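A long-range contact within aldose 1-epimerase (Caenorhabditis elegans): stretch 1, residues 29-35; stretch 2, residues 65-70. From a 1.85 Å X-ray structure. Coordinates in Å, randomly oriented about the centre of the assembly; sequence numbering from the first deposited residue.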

# COMPACT_ATOMS: atom_id res chain seq x y z
N PRO A 29 15.96 -2.10 -1.06
CA PRO A 29 16.03 -2.72 0.26
C PRO A 29 15.48 -1.81 1.35
O PRO A 29 14.85 -2.27 2.31
CB PRO A 29 17.53 -2.99 0.44
CG PRO A 29 17.98 -3.26 -0.96
CD PRO A 29 17.27 -2.17 -1.74
N PHE A 30 15.72 -0.51 1.20
CA PHE A 30 15.24 0.45 2.18
C PHE A 30 13.73 0.52 2.13
O PHE A 30 13.14 0.91 1.12
CB PHE A 30 15.82 1.84 1.92
CG PHE A 30 15.37 2.87 2.90
CD1 PHE A 30 15.79 2.82 4.23
CD2 PHE A 30 14.51 3.89 2.51
CE1 PHE A 30 15.35 3.76 5.15
CE2 PHE A 30 14.06 4.84 3.43
CZ PHE A 30 14.48 4.77 4.75
N GLY A 31 13.09 0.13 3.23
CA GLY A 31 11.65 0.14 3.30
C GLY A 31 11.01 -0.89 2.39
O GLY A 31 9.80 -0.82 2.15
N ALA A 32 11.80 -1.84 1.89
CA ALA A 32 11.29 -2.88 0.99
C ALA A 32 10.33 -2.20 0.03
O ALA A 32 9.18 -2.62 -0.15
CB ALA A 32 10.57 -3.96 1.79
N THR A 33 10.83 -1.13 -0.58
CA THR A 33 10.11 -0.30 -1.53
C THR A 33 10.02 -0.67 -3.01
O THR A 33 10.98 -1.15 -3.61
CB THR A 33 10.68 1.14 -1.48
OG1 THR A 33 10.66 1.62 -0.14
CG2 THR A 33 9.86 2.08 -2.37
N LEU A 34 8.85 -0.41 -3.59
CA LEU A 34 8.61 -0.67 -5.00
C LEU A 34 8.98 0.67 -5.61
O LEU A 34 8.19 1.62 -5.59
CB LEU A 34 7.13 -0.97 -5.27
CG LEU A 34 6.73 -1.09 -6.75
CD1 LEU A 34 7.61 -2.12 -7.44
CD2 LEU A 34 5.26 -1.47 -6.85
N ALA A 35 10.21 0.77 -6.12
CA ALA A 35 10.72 1.99 -6.73
C ALA A 35 10.14 2.34 -8.10
O ALA A 35 9.75 3.48 -8.35
CB ALA A 35 12.24 1.93 -6.82
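Stretch 2, residues 65-70: SIGKTV

Stretch 2 runs antiparallel to stretch 1: A32 lies across from T69, T33 from K68 and L34 from G67, with CA–CA separations of 5.5, 4.2 and 4.8 Å. Both segments pass from a type II beta turn toward extended backbone. In stretch 1 the turn spans P29 to A32 and a strand begins at T33; in stretch 2 the turn spans S65 to K68, and T69 and V70 are in strand conformation. Together the two stretches bury 318 Å² of surface.

P29 makes no contact with stretch 2, but its carbonyl closes the first turn by accepting a hydrogen bond from the backbone of A32 (A32 N to P29 O, 3.1 Å). F30 follows with phi/psi of -68/116°. Its CA-to-CB bond points sideways, yet its t rotamer (chi1 -180°) brings the ring nearer to stretch 2, where F30 CE2 lies 3.3 Å from K68 NZ in an oblique approach. The lysine reaches this position with its chain extended from CA to CE (chi2 and chi3 both 177°) before turning at chi4, -70°.

G31 takes up the positive phi of the turn (68/14°) and directs its carbonyl to the partner backbone, so that T69 N donates to G31 O at 2.9 Å with an angle of 161°. At A32, also at positive phi (41/52°), the carbonyl is taken by a side chain instead: T69 OG1 donates to A32 O at 2.8 Å. T69 thus holds two successive carbonyls of stretch 1, one through its amide and one through its hydroxyl.

T33 begins the strand and packs against the second turn through its methyl group, with T33 CG2 3.3 Å from G67 O and 3.4 Å from I66 O. Its hydroxyl turns back within its own stretch and donates to the carbonyl of F30 (T33 OG1 to F30 O, 2.9 Å). The same hydroxyl accepts a hydrogen bond from a water, 2.7 Å from T33 OG1, which in turn accepts one from K68 NZ at 2.6 Å, bridging the two side chains.

At L34 the backbone pairing resumes: L34 N donates to G67 O at 2.8 Å and 172°, nearly linear. This carbonyl also receives a CA–H contact from T33, with T33 CA 3.3 Å from G67 O. The close fit here suits glycine at G67, whose phi/psi is 69/2°; an ideal CB would lie 2.4 Å from L34 O, a clash. The end of the L34 side chain leads away from stretch 2, and A35 lies beyond the contact.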

# COMPACT_ATOMS: atom_id res chain seq x y z
N SER A 65 5.79 8.08 2.14
CA SER A 65 5.74 6.61 2.05
C SER A 65 5.54 6.10 0.62
O SER A 65 4.87 5.09 0.41
CB SER A 65 4.62 6.07 2.93
OG SER A 65 4.83 6.38 4.29
N ILE A 66 6.15 6.78 -0.34
CA ILE A 66 6.03 6.39 -1.74
C ILE A 66 6.58 4.99 -2.05
O ILE A 66 7.79 4.76 -1.97
CB ILE A 66 6.73 7.44 -2.66
CG1 ILE A 66 6.07 8.81 -2.46
CG2 ILE A 66 6.62 7.02 -4.12
CD1 ILE A 66 6.68 9.91 -3.31
N GLY A 67 5.68 4.07 -2.38
CA GLY A 67 6.06 2.70 -2.70
C GLY A 67 6.59 1.80 -1.60
O GLY A 67 6.94 0.65 -1.84
N LYS A 68 6.64 2.31 -0.38
CA LYS A 68 7.15 1.52 0.74
C LYS A 68 6.25 0.39 1.23
O LYS A 68 5.05 0.33 0.94
CB LYS A 68 7.39 2.43 1.95
CG LYS A 68 8.35 3.58 1.77
CD LYS A 68 8.38 4.40 3.06
CE LYS A 68 9.38 5.55 3.00
NZ LYS A 68 10.80 5.09 3.01
N THR A 69 6.88 -0.52 1.97
CA THR A 69 6.17 -1.65 2.55
C THR A 69 5.95 -1.00 3.93
O THR A 69 6.93 -0.69 4.61
CB THR A 69 7.04 -2.89 2.78
OG1 THR A 69 7.23 -3.59 1.55
CG2 THR A 69 6.38 -3.82 3.80
N VAL A 70 4.70 -0.80 4.32
CA VAL A 70 4.38 -0.17 5.59
C VAL A 70 4.02 -1.14 6.72
O VAL A 70 3.32 -2.12 6.50
CB VAL A 70 3.22 0.84 5.43
CG1 VAL A 70 2.84 1.42 6.78
CG2 VAL A 70 3.63 1.95 4.47
O HOH W 1 11.32 4.18 0.58